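Local coordinates for uncharacterized ATP-binding protein MJ1010 (PDB 3BJO) that is of unknown function but is probably part of an ATP-binding protein, its C-terminal domain being of the helix-turn-helix class, at residues E59-V62 with D63-P66; Y70-L73 with V74-I78. One frame throughout, in Å; residues are numbered along the deposited sequence.

Contact 1: residues E59-V62 with D63-P66. With FMT (formic acid), chain B.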
loop_
_atom_site.group_PDB
_atom_site.type_symbol
_atom_site.label_atom_id
_atom_site.label_comp_id
_atom_site.label_asym_id
_atom_site.label_seq_id
_atom_site.Cartn_x
_atom_site.Cartn_y
_atom_site.Cartn_z
ATOM N N GLU A 59 1.993 9.810 6.355
ATOM C CA GLU A 59 2.915 9.025 7.158
ATOM C C GLU A 59 2.201 8.386 8.337
ATOM O O GLU A 59 1.617 9.087 9.171
ATOM C CB GLU A 59 4.071 9.907 7.654
ATOM C CG GLU A 59 5.152 9.132 8.413
ATOM C CD GLU A 59 6.331 10.016 8.876
ATOM O OE1 GLU A 59 6.166 11.261 9.012
ATOM O OE2 GLU A 59 7.424 9.447 9.132
ATOM N N ILE A 60 2.265 7.058 8.403
ATOM C CA ILE A 60 1.482 6.285 9.393
ATOM C C ILE A 60 2.337 5.474 10.379
ATOM O O ILE A 60 3.261 4.786 9.989
ATOM C CB ILE A 60 0.448 5.365 8.702
ATOM C CG1 ILE A 60 -0.625 6.199 7.949
ATOM C CG2 ILE A 60 -0.264 4.386 9.731
ATOM C CD1 ILE A 60 -1.489 7.139 8.850
ATOM N N GLU A 61 1.995 5.540 11.652
ATOM C CA GLU A 61 2.699 4.748 12.687
ATOM C C GLU A 61 2.532 3.237 12.541
ATOM O O GLU A 61 1.394 2.737 12.400
ATOM C CB GLU A 61 2.233 5.197 14.053
ATOM C CG GLU A 61 2.796 6.589 14.426
ATOM C CD GLU A 61 2.082 7.213 15.580
ATOM O OE1 GLU A 61 1.133 6.613 16.093
ATOM O OE2 GLU A 61 2.465 8.319 15.988
ATOM N N VAL A 62 3.651 2.500 12.581
ATOM C CA VAL A 62 3.575 1.045 12.410
ATOM C C VAL A 62 2.716 0.381 13.511
ATOM O O VAL A 62 2.196 -0.708 13.318
ATOM C CB VAL A 62 4.949 0.360 12.387
ATOM C CG1 VAL A 62 5.767 0.827 11.221
ATOM C CG2 VAL A 62 5.726 0.558 13.711
ATOM N N ASP A 63 2.595 1.060 14.648
ATOM C CA ASP A 63 1.896 0.527 15.789
ATOM C C ASP A 63 0.382 0.462 15.538
ATOM O O ASP A 63 -0.353 -0.160 16.319
ATOM C CB ASP A 63 2.204 1.394 17.022
ATOM C CG ASP A 63 3.589 1.131 17.605
ATOM O OD1 ASP A 63 4.251 0.152 17.227
ATOM O OD2 ASP A 63 4.012 1.898 18.469
ATOM N N LYS A 64 -0.075 1.090 14.439
ATOM C CA LYS A 64 -1.493 1.014 14.039
ATOM C C LYS A 64 -1.876 -0.212 13.180
ATOM O O LYS A 64 -3.042 -0.461 12.944
ATOM C CB LYS A 64 -1.898 2.307 13.298
ATOM C CG LYS A 64 -1.848 3.526 14.220
ATOM C CD LYS A 64 -2.252 4.751 13.459
ATOM C CE LYS A 64 -2.480 5.910 14.393
ATOM N NZ LYS A 64 -2.310 7.207 13.662
ATOM N N ILE A 65 -0.889 -0.966 12.739
ATOM C CA ILE A 65 -1.029 -2.003 11.704
ATOM C C ILE A 65 -0.237 -3.263 12.096
ATOM O O ILE A 65 0.898 -3.137 12.563
ATOM C CB ILE A 65 -0.454 -1.490 10.332
ATOM C CG1 ILE A 65 -1.259 -0.282 9.839
ATOM C CG2 ILE A 65 -0.544 -2.621 9.247
ATOM C CD1 ILE A 65 -0.500 0.554 8.738
ATOM N N PRO A 66 -0.845 -4.462 11.961
ATOM C CA PRO A 66 -0.088 -5.647 12.294
ATOM C C PRO A 66 1.123 -5.768 11.385
ATOM O O PRO A 66 1.022 -5.554 10.162
ATOM C CB PRO A 66 -1.039 -6.798 11.959
ATOM C CG PRO A 66 -2.430 -6.166 12.005
ATOM C CD PRO A 66 -2.207 -4.779 11.493
HETATM C C FMT B . 0.180 8.556 12.654
HETATM O O1 FMT B . -0.077 7.374 12.418
HETATM O O2 FMT B . 1.205 9.121 12.292
#
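The backbone of E61 and V62 folds over that of K64 and I65 in a short 3-10 turn: K64 N donates to E61 O at 3.0 Å and I65 N to V62 O at 3.1 Å, both fairly straight at the hydrogen yet with the donor well above the carbonyl plane. The turn brings the backbone N of E61 and the side chain of K64 to the same formate, probably a crystallisation component, with the E61 side chain lying alongside it. The formate O1 is gripped twice, by E61 N at 2.9 Å along an almost linear N-H (176°) and by K64 NZ at 2.6 Å. K64 reaches it with CG set beside its own backbone N (chi1 -66°) and the chain extended from there, which carries the ammonium back along the turn to the strand. E61 OE1 and K64 NZ stay 4.3 Å apart, beyond a salt bridge, so any attraction is probably modest, and the lysine charge is likely to be shared between formate and glutamate. On the buried side, I60 and I65 meet at about a right angle, CG2 of I60 against CD1 of I65 at 4.0 Å. V62 directs its CB away from the turn, although CB and CG2 still touch the backbone N of D63. The segment leaves the edge strand 60-61, which pairs antiparallel with strand 87-90 through I60 with L88 and V62 with G86; I65 packs on L53 and L88, V62 and I65 touch Y70, and P66 is the N-cap of helix 67-75.

Contact 2: residues Y70-L73 with V74-I78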
loop_
_atom_site.group_PDB
_atom_site.type_symbol
_atom_site.label_atom_id
_atom_site.label_comp_id
_atom_site.label_asym_id
_atom_site.label_seq_id
_atom_site.Cartn_x
_atom_site.Cartn_y
_atom_site.Cartn_z
ATOM N N TYR A 70 1.832 -4.944 7.373
ATOM C CA TYR A 70 2.698 -3.967 6.726
ATOM C C TYR A 70 3.940 -4.586 6.064
ATOM O O TYR A 70 4.453 -4.030 5.083
ATOM C CB TYR A 70 2.996 -2.734 7.620
ATOM C CG TYR A 70 3.924 -2.946 8.830
ATOM C CD1 TYR A 70 3.428 -2.860 10.153
ATOM C CD2 TYR A 70 5.269 -3.166 8.643
ATOM C CE1 TYR A 70 4.296 -3.020 11.259
ATOM C CE2 TYR A 70 6.140 -3.325 9.712
ATOM C CZ TYR A 70 5.650 -3.262 11.005
ATOM O OH TYR A 70 6.531 -3.459 12.010
ATOM N N VAL A 71 4.457 -5.699 6.604
ATOM C CA VAL A 71 5.548 -6.430 5.908
ATOM C C VAL A 71 5.107 -6.864 4.490
ATOM O O VAL A 71 5.866 -6.727 3.525
ATOM C CB VAL A 71 6.036 -7.632 6.700
ATOM C CG1 VAL A 71 6.832 -8.629 5.796
ATOM C CG2 VAL A 71 6.923 -7.155 7.859
ATOM N N TYR A 72 3.879 -7.376 4.374
ATOM C CA TYR A 72 3.344 -7.743 3.058
ATOM C C TYR A 72 3.312 -6.509 2.156
ATOM O O TYR A 72 3.732 -6.573 1.009
ATOM C CB TYR A 72 1.943 -8.391 3.217
ATOM C CG TYR A 72 1.252 -8.777 1.911
ATOM C CD1 TYR A 72 1.639 -9.902 1.193
ATOM C CD2 TYR A 72 0.227 -7.993 1.389
ATOM C CE1 TYR A 72 0.996 -10.245 -0.036
ATOM C CE2 TYR A 72 -0.404 -8.322 0.179
ATOM C CZ TYR A 72 -0.008 -9.446 -0.509
ATOM O OH TYR A 72 -0.622 -9.729 -1.696
ATOM N N LEU A 73 2.838 -5.375 2.691
ATOM C CA LEU A 73 2.630 -4.163 1.877
ATOM C C LEU A 73 3.973 -3.523 1.462
ATOM O O LEU A 73 4.069 -2.877 0.430
ATOM C CB LEU A 73 1.794 -3.146 2.662
ATOM C CG LEU A 73 0.302 -3.491 2.892
ATOM C CD1 LEU A 73 -0.337 -2.518 3.898
ATOM C CD2 LEU A 73 -0.428 -3.383 1.580
ATOM N N VAL A 74 5.009 -3.727 2.280
ATOM C CA VAL A 74 6.360 -3.329 1.911
ATOM C C VAL A 74 6.907 -4.298 0.862
ATOM O O VAL A 74 7.417 -3.872 -0.151
ATOM C CB VAL A 74 7.298 -3.218 3.164
ATOM C CG1 VAL A 74 8.776 -2.898 2.728
ATOM C CG2 VAL A 74 6.762 -2.133 4.099
ATOM N N LYS A 75 6.778 -5.602 1.102
ATOM C CA LYS A 75 7.278 -6.612 0.165
ATOM C C LYS A 75 6.713 -6.326 -1.218
ATOM O O LYS A 75 7.415 -6.435 -2.234
ATOM C CB LYS A 75 6.838 -8.002 0.606
ATOM C CG LYS A 75 7.404 -9.159 -0.223
ATOM C CD LYS A 75 6.428 -10.368 -0.234
ATOM C CE LYS A 75 6.828 -11.432 -1.312
ATOM N NZ LYS A 75 6.743 -10.891 -2.721
ATOM N N LYS A 76 5.436 -5.942 -1.231
ATOM C CA LYS A 76 4.696 -5.699 -2.463
ATOM C C LYS A 76 4.845 -4.305 -3.053
ATOM O O LYS A 76 4.084 -3.942 -3.953
ATOM C CB LYS A 76 3.207 -6.033 -2.246
ATOM C CG LYS A 76 2.960 -7.514 -1.977
ATOM C CD LYS A 76 3.145 -8.397 -3.226
ATOM C CE LYS A 76 3.333 -9.872 -2.860
ATOM N NZ LYS A 76 3.536 -10.816 -4.082
ATOM N N ASN A 77 5.814 -3.540 -2.541
ATOM C CA ASN A 77 6.145 -2.198 -3.003
ATOM C C ASN A 77 5.031 -1.192 -2.958
ATOM O O ASN A 77 4.971 -0.299 -3.801
ATOM C CB ASN A 77 6.731 -2.240 -4.420
ATOM C CG ASN A 77 7.871 -3.192 -4.513
ATOM O OD1 ASN A 77 8.879 -3.035 -3.819
ATOM N ND2 ASN A 77 7.714 -4.212 -5.345
ATOM N N ILE A 78 4.149 -1.337 -1.975
ATOM C CA ILE A 78 3.086 -0.363 -1.763
ATOM C C ILE A 78 3.569 0.700 -0.785
ATOM O O ILE A 78 3.257 1.878 -0.945
ATOM C CB ILE A 78 1.760 -1.029 -1.216
ATOM C CG1 ILE A 78 1.330 -2.249 -2.074
ATOM C CG2 ILE A 78 0.629 0.003 -1.126
ATOM C CD1 ILE A 78 1.049 -1.963 -3.539
#
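Y72 lays one face of its ring against the aliphatic chain of K76, one helical turn on. K76 CG sits 3.9 Å from the ring centroid, 14° off the normal, a CH-pi contact over the face; further along the chain, K76 CE comes to 3.7 Å from Y72 CE1. Two torsions make this possible: the ring of Y72 swings out with CG opposite the backbone N (chi1 178°), while K76 bends at chi2 (-72°) and lets its chain run across the ring. The backbone bonds of the helix link the same residues. V74 N bonds to Y70 O, K75 N to V71 O at 2.8 Å, and K76 N to Y72 O. K76 CG also lies 3.2 Å from Y72 O, so it touches both the carbonyl oxygen and the ring of the same residue. The helix then closes in a Schellman motif: N77, with positive phi (58°), is the C-prime residue, I78 N reaches back to L73 O at 2.9 Å nearly in line with that carbonyl, and N77 N bonds to V74 O. The returning chain sets I78 CG1 4.2 Å from L73 CD2, an apolar touch on the buried side, where L73 and I78 pack toward helix 44-52 at I47, A50 and L51. Replacing Y72 by an alanine would probably leave the stem of K76 without its aromatic platform and open a gap beside I47, L26 and P31. The chemistry is thus divided: the ring face meets the methylenes of the lysine, while NZ lies past the rim, and main-chain bonds engage the carbonyls of Y70 to V74 and turn the chain toward strand 79-82.

Contact 1 comes first along the chain and closes before contact 2 opens; their centres lie 13 Å apart. Strand 60-61 and the 3-10 turn of contact 1 lead straight into helix 67-75, whose C-terminal end forms contact 2 before the chain enters strand 79-82. The two contacts thus bracket this helix, one at its entry and one at its exit. They meet through Y70, whose CE1 lies 3.6 Å from V62 CB and whose CD1 is 3.5 Å from I65 O. Since strands 60-61 and 79-82 both flank strand 87-90, the helix connects the two outer strands of the three-stranded antiparallel sheet, an arrangement consistent with a winged helix-turn-helix domain.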